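Local atomic coordinates of protein A52 (Vaccinia virus, PDB entry 2VVW), a protein that suppresses host innate immunity by engaging IRAK2 to inhibit NF-kappa-B signalling and TRAF6 to activate p38. Residues E27-R32 / L105-V110; E75-F80 / F119-Y124; T23-Y28 / N46-F51; L69-E74 / V110-N115. All coordinates share one frame; numbering follows the deposited sequence. Where two conformers were deposited one is given.

Contact 1 of 4, residues E27-R32 / L105-V110; sequences EYFMYR and LCACVV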
# COMPACT_ATOMS: atom_id res chain seq x y z
N GLU A 27 5.37 -2.92 3.25
CA GLU A 27 5.57 -1.71 2.46
C GLU A 27 6.50 -1.95 1.30
O GLU A 27 6.31 -1.38 0.22
CB GLU A 27 6.07 -0.56 3.35
CG GLU A 27 5.01 -0.06 4.31
CD GLU A 27 5.21 1.35 4.82
OE1 GLU A 27 6.16 2.06 4.40
OE2 GLU A 27 4.37 1.76 5.67
N TYR A 28 7.52 -2.79 1.50
CA TYR A 28 8.44 -3.16 0.42
C TYR A 28 7.71 -3.83 -0.76
O TYR A 28 7.83 -3.44 -1.92
CB TYR A 28 9.51 -4.11 0.96
CG TYR A 28 10.47 -4.60 -0.08
CD1 TYR A 28 11.42 -3.74 -0.64
CD2 TYR A 28 10.43 -5.92 -0.54
CE1 TYR A 28 12.31 -4.16 -1.59
CE2 TYR A 28 11.32 -6.36 -1.50
CZ TYR A 28 12.26 -5.47 -2.03
OH TYR A 28 13.15 -5.90 -2.99
N PHE A 29 6.91 -4.84 -0.45
CA PHE A 29 6.13 -5.50 -1.49
C PHE A 29 5.05 -4.61 -2.10
O PHE A 29 4.83 -4.67 -3.31
CB PHE A 29 5.57 -6.83 -0.99
CG PHE A 29 6.64 -7.85 -0.75
CD1 PHE A 29 7.47 -8.26 -1.78
CD2 PHE A 29 6.83 -8.41 0.49
CE1 PHE A 29 8.46 -9.20 -1.56
CE2 PHE A 29 7.82 -9.34 0.71
CZ PHE A 29 8.63 -9.74 -0.31
N MET A 30 4.45 -3.74 -1.30
CA MET A 30 3.47 -2.79 -1.81
C MET A 30 4.14 -1.85 -2.80
O MET A 30 3.68 -1.71 -3.91
CB MET A 30 2.88 -1.98 -0.65
CG MET A 30 1.97 -0.85 -1.04
SD MET A 30 1.55 0.14 0.41
CE MET A 30 3.08 1.08 0.68
N TYR A 31 5.24 -1.24 -2.39
CA TYR A 31 5.87 -0.23 -3.24
C TYR A 31 6.53 -0.83 -4.49
O TYR A 31 6.43 -0.26 -5.60
CB TYR A 31 6.88 0.59 -2.44
CG TYR A 31 6.28 1.68 -1.57
CD1 TYR A 31 5.56 2.73 -2.13
CD2 TYR A 31 6.46 1.68 -0.17
CE1 TYR A 31 5.00 3.74 -1.35
CE2 TYR A 31 5.91 2.72 0.63
CZ TYR A 31 5.17 3.72 0.04
OH TYR A 31 4.65 4.75 0.79
N ARG A 32 7.23 -1.95 -4.32
CA ARG A 32 7.84 -2.62 -5.46
C ARG A 32 6.77 -3.21 -6.38
O ARG A 32 6.84 -3.07 -7.61
CB ARG A 32 8.81 -3.71 -4.99
CG ARG A 32 9.52 -4.40 -6.14
CD ARG A 32 10.76 -5.16 -5.67
NE ARG A 32 11.32 -5.96 -6.76
CZ ARG A 32 12.54 -6.47 -6.77
NH1 ARG A 32 13.37 -6.26 -5.77
NH2 ARG A 32 12.95 -7.18 -7.82
N LEU A 105 12.64 -13.96 -3.69
CA LEU A 105 11.80 -14.68 -4.65
C LEU A 105 10.46 -13.98 -4.80
O LEU A 105 9.99 -13.75 -5.90
CB LEU A 105 11.60 -16.13 -4.17
CG LEU A 105 10.66 -17.03 -4.99
CD1 LEU A 105 11.34 -17.49 -6.27
CD2 LEU A 105 10.20 -18.22 -4.14
N CYS A 106 9.83 -13.65 -3.67
CA CYS A 106 8.59 -12.88 -3.66
C CYS A 106 8.74 -11.60 -4.47
O CYS A 106 7.86 -11.26 -5.27
CB CYS A 106 8.21 -12.53 -2.21
SG CYS A 106 7.64 -13.96 -1.33
N ALA A 107 9.85 -10.92 -4.25
CA ALA A 107 10.17 -9.66 -4.94
C ALA A 107 10.26 -9.82 -6.44
O ALA A 107 9.76 -8.97 -7.21
CB ALA A 107 11.48 -9.12 -4.42
N CYS A 108 10.96 -10.86 -6.87
CA CYS A 108 11.11 -11.13 -8.30
C CYS A 108 9.76 -11.53 -8.92
O CYS A 108 9.47 -11.20 -10.04
CB CYS A 108 12.17 -12.20 -8.55
SG CYS A 108 13.87 -11.63 -8.16
N VAL A 109 8.93 -12.24 -8.16
CA VAL A 109 7.60 -12.63 -8.61
C VAL A 109 6.67 -11.41 -8.71
O VAL A 109 5.95 -11.25 -9.70
CB VAL A 109 6.98 -13.73 -7.69
CG1 VAL A 109 5.50 -13.96 -8.00
CG2 VAL A 109 7.78 -15.04 -7.83
N VAL A 110 6.70 -10.54 -7.70
CA VAL A 110 5.86 -9.35 -7.73
C VAL A 110 6.18 -8.48 -8.96
O VAL A 110 5.29 -7.85 -9.51
CB VAL A 110 5.91 -8.55 -6.38
CG1 VAL A 110 7.04 -7.50 -6.37
CG2 VAL A 110 4.57 -7.89 -6.11
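Two helices of the Bcl-2-like bundle, 21-35 and 96-115, pack here in the buried middle of the chain. The axes of the two segments run nearly parallel, 22° apart, with 10.0 Å between them at closest approach. Ala107 lies at the heart of the contact, and its small methyl suits the place because larger groups from helix 21-35 close in around it. Arg32, with CG anti to the backbone N and the chain extended as far as NE, lays one face of its guanidinium over that methyl, Ala107 CB standing 3.7 Å from Arg32 CZ. Tyr28 brings its hydroxyl end to the same methyl, which meets the ring at its edge, and Tyr28 OH accepts a 2.8 Å hydrogen bond from Arg32 NH1 that is bent to 136°. Phe29, with CG beside the backbone N (chi1 -68°), carries its ring toward the N-terminal side and puts CE1 3.4 Å from Cys106 CB; the Cys106 sulfur sits obliquely to the ring, 5.2 Å from its centroid, in a sulfur-aromatic contact. Val110 CG1 meets the aliphatic part of Arg32 at CG, 4.0 Å away. Salt bridges to Asp111 and Asp52 probably offset the charge of the buried Arg32. Helix 123-132 borders the contact through Cys125, which touches Phe29, Cys106 and Val110, while helix 76-90 packs on Cys106 through Phe80 and helix 43-49 on Tyr28 through Ile48.

Contact 2 of 4, residues E75-F80 / F119-Y124; sequences EGADNF and FSRWKY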
# COMPACT_ATOMS: atom_id res chain seq x y z
N GLU A 75 -4.48 -18.84 -12.47
CA GLU A 75 -4.13 -19.66 -11.32
C GLU A 75 -2.75 -19.28 -10.73
O GLU A 75 -2.33 -19.88 -9.74
CB GLU A 75 -4.09 -21.14 -11.73
CG GLU A 75 -5.39 -21.70 -12.27
CD GLU A 75 -5.69 -21.37 -13.74
OE1 GLU A 75 -4.82 -20.84 -14.48
OE2 GLU A 75 -6.84 -21.63 -14.15
N GLY A 76 -2.10 -18.28 -11.29
CA GLY A 76 -0.70 -17.98 -10.98
C GLY A 76 -0.36 -17.71 -9.53
O GLY A 76 0.69 -18.15 -9.04
N ALA A 77 -1.23 -16.98 -8.84
CA ALA A 77 -1.01 -16.67 -7.43
C ALA A 77 -1.11 -17.93 -6.59
O ALA A 77 -0.28 -18.17 -5.72
CB ALA A 77 -2.01 -15.59 -6.94
N ASP A 78 -2.12 -18.74 -6.84
CA ASP A 78 -2.27 -20.02 -6.15
C ASP A 78 -1.12 -21.00 -6.44
O ASP A 78 -0.69 -21.74 -5.55
CB ASP A 78 -3.60 -20.66 -6.52
CG ASP A 78 -4.78 -19.93 -5.92
OD1 ASP A 78 -4.64 -19.35 -4.82
OD2 ASP A 78 -5.85 -19.95 -6.55
N ASN A 79 -0.66 -21.02 -7.69
CA ASN A 79 0.54 -21.79 -8.08
C ASN A 79 1.80 -21.33 -7.32
O ASN A 79 2.63 -22.14 -6.90
CB ASN A 79 0.79 -21.67 -9.60
CG ASN A 79 -0.28 -22.35 -10.43
OD1 ASN A 79 -1.12 -23.08 -9.92
ND2 ASN A 79 -0.24 -22.10 -11.74
N PHE A 80 1.94 -20.02 -7.15
CA PHE A 80 3.03 -19.47 -6.36
C PHE A 80 2.98 -19.94 -4.90
O PHE A 80 3.99 -20.36 -4.35
CB PHE A 80 2.99 -17.95 -6.40
CG PHE A 80 4.02 -17.29 -5.52
CD1 PHE A 80 5.36 -17.44 -5.77
CD2 PHE A 80 3.62 -16.52 -4.44
CE1 PHE A 80 6.31 -16.81 -4.96
CE2 PHE A 80 4.56 -15.90 -3.63
CZ PHE A 80 5.90 -16.04 -3.90
N PHE A 119 -2.23 -6.00 -10.39
CA PHE A 119 -1.67 -5.17 -9.33
C PHE A 119 -1.98 -5.69 -7.93
O PHE A 119 -1.11 -5.62 -7.05
CB PHE A 119 -2.08 -3.69 -9.51
CG PHE A 119 -1.38 -2.99 -10.66
CD1 PHE A 119 0.00 -2.83 -10.63
CD2 PHE A 119 -2.09 -2.46 -11.73
CE1 PHE A 119 0.66 -2.18 -11.68
CE2 PHE A 119 -1.43 -1.81 -12.77
CZ PHE A 119 -0.06 -1.66 -12.74
N SER A 120 -3.16 -6.26 -7.71
CA SER A 120 -3.56 -6.78 -6.38
C SER A 120 -2.87 -8.07 -5.91
O SER A 120 -3.02 -8.49 -4.74
CB SER A 120 -5.08 -7.03 -6.38
OG SER A 120 -5.41 -8.05 -7.30
N ARG A 121 -2.12 -8.71 -6.80
CA ARG A 121 -1.45 -9.98 -6.47
C ARG A 121 -0.30 -9.85 -5.48
O ARG A 121 0.05 -10.84 -4.80
CB ARG A 121 -0.96 -10.68 -7.74
CG ARG A 121 -2.07 -11.22 -8.57
CD ARG A 121 -1.63 -12.34 -9.51
NE ARG A 121 -2.79 -12.90 -10.16
CZ ARG A 121 -2.76 -13.84 -11.10
NH1 ARG A 121 -1.62 -14.38 -11.49
NH2 ARG A 121 -3.91 -14.26 -11.63
N TRP A 122 0.25 -8.63 -5.36
CA TRP A 122 1.30 -8.35 -4.39
C TRP A 122 0.90 -8.84 -3.01
O TRP A 122 1.73 -9.25 -2.23
CB TRP A 122 1.66 -6.85 -4.36
CG TRP A 122 0.66 -5.96 -3.68
CD1 TRP A 122 -0.43 -5.36 -4.25
CD2 TRP A 122 0.68 -5.54 -2.32
NE1 TRP A 122 -1.10 -4.61 -3.33
CE2 TRP A 122 -0.45 -4.70 -2.13
CE3 TRP A 122 1.51 -5.80 -1.23
CZ2 TRP A 122 -0.76 -4.13 -0.89
CZ3 TRP A 122 1.20 -5.24 0.00
CH2 TRP A 122 0.06 -4.41 0.15
N LYS A 123 -0.40 -8.81 -2.71
CA LYS A 123 -0.89 -9.31 -1.41
C LYS A 123 -0.48 -10.77 -1.15
O LYS A 123 -0.36 -11.19 0.02
CB LYS A 123 -2.40 -9.20 -1.35
CG LYS A 123 -2.95 -7.77 -1.41
CD LYS A 123 -2.70 -7.00 -0.14
CE LYS A 123 -3.64 -5.78 -0.04
NZ LYS A 123 -5.10 -6.11 -0.12
N TYR A 124 -0.31 -11.55 -2.21
CA TYR A 124 0.10 -12.95 -2.05
C TYR A 124 1.54 -13.09 -1.53
O TYR A 124 1.87 -14.11 -0.92
CB TYR A 124 -0.06 -13.73 -3.37
CG TYR A 124 -1.49 -14.09 -3.64
CD1 TYR A 124 -2.00 -15.31 -3.22
CD2 TYR A 124 -2.35 -13.19 -4.27
CE1 TYR A 124 -3.32 -15.65 -3.45
CE2 TYR A 124 -3.68 -13.52 -4.50
CZ TYR A 124 -4.16 -14.75 -4.09
OH TYR A 124 -5.47 -15.10 -4.31
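The first turn of helix 76-90 meets the start of helix 123-132 and the 3-10 turn ahead of it, at one end of the helical bundle. The principal contact is a CH-pi interaction: Ala77 CB stands over the centre of the Tyr124 ring, 3.4 Å from its centroid and only 3° off the ring normal. The ring carbons are therefore nearly equidistant from the methyl, Tyr124 CD2 lying 3.6 Å from Ala77 CB. Alanine suits this place because its single methyl lets the flat ring come right up to the helix. Arg121, extended from CG to NE, reaches across to the N-terminal end of helix 76-90 and turns one face of its guanidinium to the backbone N of Ala77, with NH1 3.7 Å from that atom. At Gly76 the want of a side chain matters, since a CB there would run into Arg121 NH1. One polar partner of the guanidinium is the Ser73 carbonyl, to which NH2 donates a hydrogen bond. Phe80, a turn further on, brings its ring edge to the Tyr124 carbonyl and otherwise packs on helix 96-115. Helix start packed on helix start, through an alanine under a tyrosine face, makes one of the joints of this all-helical Bcl-2-like bundle.

Contact 3 of 4, residues T23-Y28 / N46-F51; sequences TILEEY and NEIKKF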
# COMPACT_ATOMS: atom_id res chain seq x y z
N THR A 23 6.03 -5.07 8.94
CA THR A 23 5.56 -3.81 8.33
C THR A 23 6.50 -3.34 7.23
O THR A 23 6.05 -2.87 6.19
CB THR A 23 5.44 -2.71 9.35
OG1 THR A 23 4.61 -3.16 10.42
CG2 THR A 23 4.82 -1.45 8.71
N ILE A 24 7.80 -3.47 7.47
CA ILE A 24 8.80 -3.11 6.48
C ILE A 24 8.59 -3.92 5.21
O ILE A 24 8.61 -3.37 4.08
CB ILE A 24 10.24 -3.31 7.03
CG1 ILE A 24 10.57 -2.22 8.08
CG2 ILE A 24 11.25 -3.25 5.92
CD1 ILE A 24 11.84 -2.52 8.90
N LEU A 25 8.41 -5.23 5.37
CA LEU A 25 8.19 -6.10 4.22
C LEU A 25 6.85 -5.83 3.53
O LEU A 25 6.78 -5.86 2.30
CB LEU A 25 8.34 -7.58 4.61
CG LEU A 25 9.73 -8.05 5.07
CD1 LEU A 25 9.66 -9.47 5.59
CD2 LEU A 25 10.73 -7.94 3.96
N GLU A 26 5.81 -5.53 4.29
CA GLU A 26 4.51 -5.14 3.70
C GLU A 26 4.69 -3.96 2.77
O GLU A 26 4.23 -4.00 1.64
CB GLU A 26 3.46 -4.76 4.75
CG GLU A 26 2.84 -5.89 5.53
CD GLU A 26 1.76 -5.42 6.53
OE1 GLU A 26 0.62 -5.94 6.47
OE2 GLU A 26 2.05 -4.52 7.36
N GLU A 27 5.37 -2.92 3.25
CA GLU A 27 5.57 -1.71 2.46
C GLU A 27 6.50 -1.95 1.30
O GLU A 27 6.31 -1.38 0.22
CB GLU A 27 6.07 -0.56 3.35
CG GLU A 27 5.01 -0.06 4.31
CD GLU A 27 5.21 1.35 4.82
OE1 GLU A 27 6.16 2.06 4.40
OE2 GLU A 27 4.37 1.76 5.67
N TYR A 28 7.52 -2.79 1.50
CA TYR A 28 8.44 -3.16 0.42
C TYR A 28 7.71 -3.83 -0.76
O TYR A 28 7.83 -3.44 -1.92
CB TYR A 28 9.51 -4.11 0.96
CG TYR A 28 10.47 -4.60 -0.08
CD1 TYR A 28 11.42 -3.74 -0.64
CD2 TYR A 28 10.43 -5.92 -0.54
CE1 TYR A 28 12.31 -4.16 -1.59
CE2 TYR A 28 11.32 -6.36 -1.50
CZ TYR A 28 12.26 -5.47 -2.03
OH TYR A 28 13.15 -5.90 -2.99
N ASN A 46 16.98 -0.71 -0.33
CA ASN A 46 18.12 -1.09 -1.18
C ASN A 46 18.86 -2.35 -0.67
O ASN A 46 19.37 -3.14 -1.47
CB ASN A 46 19.07 0.09 -1.40
CG ASN A 46 18.60 1.04 -2.51
OD1 ASN A 46 17.85 0.66 -3.42
ND2 ASN A 46 19.05 2.28 -2.44
N GLU A 47 18.90 -2.56 0.65
CA GLU A 47 19.46 -3.80 1.20
C GLU A 47 18.56 -5.00 0.94
O GLU A 47 19.04 -6.09 0.58
CB GLU A 47 19.72 -3.69 2.71
CG GLU A 47 20.90 -2.81 3.06
CD GLU A 47 22.20 -3.28 2.42
OE1 GLU A 47 22.48 -4.49 2.47
OE2 GLU A 47 22.93 -2.43 1.88
N ILE A 48 17.25 -4.80 1.12
CA ILE A 48 16.30 -5.87 0.90
C ILE A 48 16.33 -6.29 -0.57
O ILE A 48 16.24 -7.48 -0.88
CB ILE A 48 14.88 -5.49 1.35
CG1 ILE A 48 14.85 -5.24 2.87
CG2 ILE A 48 13.90 -6.62 1.00
CD1 ILE A 48 13.59 -4.66 3.35
N LYS A 49 16.52 -5.32 -1.46
CA LYS A 49 16.62 -5.58 -2.90
C LYS A 49 17.79 -6.52 -3.24
O LYS A 49 17.71 -7.30 -4.20
CB LYS A 49 16.74 -4.25 -3.64
CG LYS A 49 16.80 -4.40 -5.15
CD LYS A 49 16.33 -3.15 -5.91
CE LYS A 49 17.34 -2.03 -5.91
NZ LYS A 49 17.22 -1.19 -7.15
N LYS A 50 18.85 -6.47 -2.45
CA LYS A 50 19.97 -7.38 -2.64
C LYS A 50 19.57 -8.86 -2.43
O LYS A 50 20.27 -9.74 -2.91
CB LYS A 50 21.15 -6.99 -1.75
CG LYS A 50 21.72 -5.63 -2.07
CD LYS A 50 22.92 -5.31 -1.20
CE LYS A 50 23.39 -3.88 -1.43
NZ LYS A 50 24.54 -3.55 -0.55
N PHE A 51 18.46 -9.12 -1.73
CA PHE A 51 17.96 -10.48 -1.54
C PHE A 51 17.59 -11.19 -2.85
O PHE A 51 17.43 -12.41 -2.86
CB PHE A 51 16.73 -10.53 -0.63
CG PHE A 51 16.97 -10.09 0.81
CD1 PHE A 51 18.22 -9.71 1.27
CD2 PHE A 51 15.91 -10.09 1.70
CE1 PHE A 51 18.41 -9.32 2.59
CE2 PHE A 51 16.09 -9.72 3.04
CZ PHE A 51 17.34 -9.34 3.48
O HOH W 1 14.17 -8.36 -2.66
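Ile24, on helix 21-35, opens the contact: the side chains of Ile24 and Ile48 cross obliquely, and Ile24 CG2, anti to the backbone N, touches Ile48 CD1 at 3.8 Å. Leu25 adds a looser touch on the same methyl, its CD2 lying 4.4 Å from Ile48 CD1, so that the long arm of Ile48 ends against two aliphatic neighbours. Branched, apolar side chains suit this buried seam between helices 21-35 and 43-49, two consecutive helices of the Bcl-2-like bundle. One turn after Ile24, Tyr28 holds CG anti to the backbone N (chi1 178°), which carries the ring out toward helix 43-49. Ile48 uses its other branch here: CG2 sits over the centre of the Tyr28 face, 3.6 Å from the centroid and 13° off the ring normal, a CH-pi contact. Beyond the ring, Tyr28 OH comes within 3.5 Å of Lys49 CA. The hydroxyl, already an acceptor from Arg32, donates to a water 2.7 Å from Tyr28 OH, and the water in turn donates to Ile48 O over 2.9 Å, linking the phenol to the backbone of helix 43-49. Phe45 meets the Tyr28 ring edge-to-face.

Contact 4 of 4, residues L69-E74 / V110-N115; sequences LRLNSE and VDVWRN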
# COMPACT_ATOMS: atom_id res chain seq x y z
N LEU A 69 5.45 -21.91 -13.04
CA LEU A 69 4.28 -21.59 -12.22
C LEU A 69 3.16 -20.85 -12.98
O LEU A 69 2.15 -20.46 -12.39
CB LEU A 69 4.73 -20.77 -11.01
CG LEU A 69 5.82 -21.41 -10.14
CD1 LEU A 69 6.29 -20.42 -9.07
CD2 LEU A 69 5.33 -22.74 -9.52
N ARG A 70 3.33 -20.64 -14.29
CA ARG A 70 2.34 -19.90 -15.07
C ARG A 70 1.82 -18.67 -14.29
O ARG A 70 0.61 -18.50 -14.06
CB ARG A 70 1.19 -20.83 -15.45
CG ARG A 70 1.66 -22.09 -16.18
CD ARG A 70 0.55 -23.13 -16.27
NE ARG A 70 1.09 -24.50 -16.28
CZ ARG A 70 1.16 -25.32 -15.22
NH1 ARG A 70 1.67 -26.54 -15.38
NH2 ARG A 70 0.73 -24.95 -14.01
N LEU A 71 2.77 -17.84 -13.88
CA LEU A 71 2.53 -16.77 -12.93
C LEU A 71 1.45 -15.78 -13.37
O LEU A 71 0.70 -15.31 -12.54
CB LEU A 71 3.83 -16.02 -12.60
CG LEU A 71 4.85 -16.69 -11.67
CD1 LEU A 71 6.08 -15.80 -11.51
CD2 LEU A 71 4.24 -17.07 -10.27
N ASN A 72 1.38 -15.48 -14.67
CA ASN A 72 0.42 -14.50 -15.15
C ASN A 72 -0.92 -15.13 -15.52
O ASN A 72 -1.82 -14.43 -16.00
CB ASN A 72 0.99 -13.72 -16.33
CG ASN A 72 2.05 -12.70 -15.92
OD1 ASN A 72 2.08 -12.25 -14.78
ND2 ASN A 72 2.91 -12.32 -16.88
N SER A 73 -1.07 -16.43 -15.28
CA SER A 73 -2.35 -17.10 -15.54
C SER A 73 -3.34 -16.83 -14.43
O SER A 73 -2.98 -16.32 -13.37
CB SER A 73 -2.16 -18.61 -15.67
OG SER A 73 -1.84 -19.18 -14.42
N GLU A 74 -4.60 -17.21 -14.67
CA GLU A 74 -5.64 -17.07 -13.67
C GLU A 74 -5.24 -17.75 -12.36
O GLU A 74 -5.60 -17.29 -11.29
CB GLU A 74 -6.95 -17.67 -14.19
CG GLU A 74 -8.17 -17.28 -13.38
CD GLU A 74 -8.51 -15.79 -13.50
OE1 GLU A 74 -8.66 -15.29 -14.65
OE2 GLU A 74 -8.63 -15.11 -12.45
N VAL A 110 6.70 -10.54 -7.70
CA VAL A 110 5.86 -9.35 -7.73
C VAL A 110 6.18 -8.48 -8.96
O VAL A 110 5.29 -7.85 -9.51
CB VAL A 110 5.91 -8.55 -6.38
CG1 VAL A 110 7.04 -7.50 -6.37
CG2 VAL A 110 4.57 -7.89 -6.11
N ASP A 111 7.43 -8.49 -9.44
CA ASP A 111 7.76 -7.75 -10.65
C ASP A 111 6.98 -8.25 -11.85
O ASP A 111 6.57 -7.46 -12.69
CB ASP A 111 9.24 -7.86 -11.04
CG ASP A 111 10.18 -7.27 -10.03
OD1 ASP A 111 9.78 -6.41 -9.23
OD2 ASP A 111 11.36 -7.67 -10.08
N VAL A 112 6.86 -9.57 -11.96
CA VAL A 112 6.17 -10.18 -13.09
C VAL A 112 4.72 -9.72 -13.08
O VAL A 112 4.17 -9.35 -14.11
CB VAL A 112 6.27 -11.74 -13.07
CG1 VAL A 112 5.40 -12.38 -14.15
CG2 VAL A 112 7.72 -12.19 -13.24
N TRP A 113 4.09 -9.78 -11.92
CA TRP A 113 2.71 -9.36 -11.79
C TRP A 113 2.48 -7.87 -12.04
O TRP A 113 1.50 -7.50 -12.71
CB TRP A 113 2.18 -9.77 -10.42
CG TRP A 113 2.05 -11.24 -10.24
CD1 TRP A 113 1.81 -12.20 -11.20
CD2 TRP A 113 2.10 -11.95 -8.99
NE1 TRP A 113 1.71 -13.44 -10.62
CE2 TRP A 113 1.90 -13.32 -9.27
CE3 TRP A 113 2.33 -11.56 -7.66
CZ2 TRP A 113 1.91 -14.30 -8.27
CZ3 TRP A 113 2.31 -12.53 -6.67
CH2 TRP A 113 2.11 -13.89 -6.99
N ARG A 114 3.39 -7.03 -11.56
CA ARG A 114 3.29 -5.60 -11.83
C ARG A 114 3.30 -5.37 -13.32
O ARG A 114 2.46 -4.63 -13.87
CB ARG A 114 4.44 -4.85 -11.17
CG ARG A 114 4.31 -3.33 -11.21
CD ARG A 114 5.59 -2.66 -10.70
NE ARG A 114 6.73 -3.02 -11.54
CZ ARG A 114 7.75 -3.80 -11.19
NH1 ARG A 114 7.86 -4.33 -9.96
NH2 ARG A 114 8.69 -4.04 -12.10
N ASN A 115 4.25 -6.00 -13.99
CA ASN A 115 4.42 -5.82 -15.44
C ASN A 115 3.21 -6.27 -16.24
O ASN A 115 2.93 -5.73 -17.30
CB ASN A 115 5.69 -6.54 -15.92
CG ASN A 115 6.96 -5.92 -15.36
OD1 ASN A 115 6.96 -4.78 -14.89
ND2 ASN A 115 8.05 -6.69 -15.37
O HOH W 2 4.82 -10.15 -16.52
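One direct hydrogen bond joins the connection between helices 62-68 and 76-90 to the last turns of helix 96-115: Trp113 NE1 donates to Leu71 O over 2.9 Å, with an N-H...O angle of 152°. The acceptor lies close to the indole plane, but the donor stands well above the carbonyl plane. A second polar link is made by water, which accepts from Asn72 ND2 at 2.9 Å and donates to Val112 O at 2.6 Å. The amide of Asn72 is only half satisfied, because OD1 is buried with no polar partner and lies 3.4 Å from Val112 CG1. Asparagine nevertheless suits the place, since its ND2 reaches through the water to the helix backbone. Apolar contact is supplied by Leu71, which crosses Trp113 at about a right angle; Leu71 CD2 approaches Trp113 CZ2 to 4.1 Å, and Leu71 CB comes near Val112 CG1. Within the connection, Arg70 has positive phi (41°) in a Schellman motif, and a type I turn then runs to Ser73. Both Ser73 N and Ser73 OG donate to Arg70 O, with OG only 2.6 Å from Arg70 O. Ser73 OG also caps the backbone N of Glu75 through a weak bond. The Schellman motif thus ends helix 62-68 and the serine cap begins helix 76-90, together forming the connection between these helices of the Bcl-2-like bundle.

In the fold
From the N terminus, helix 21-35 enters first into contact 3, which closes the short loop to helix 43-49. The same helix then serves contact 1, whose far longer closure reaches helix 96-115, so contacts 1 and 3 share Tyr28. Contacts 4 and 2 both open between those ends and close after contact 1, whose Val110 contact 4 shares; each crosses contact 1, and they also cross each other. Contact 4 ties the connection between helices 62-68 and 76-90 to the end of helix 96-115, and contact 2 ties helix 76-90 to helix 123-132. Arg32 to Asp111 bridges contacts 1 and 4, Arg121 to Ser73 contacts 2 and 4. Contacts 1 and 2 also meet the second subunit.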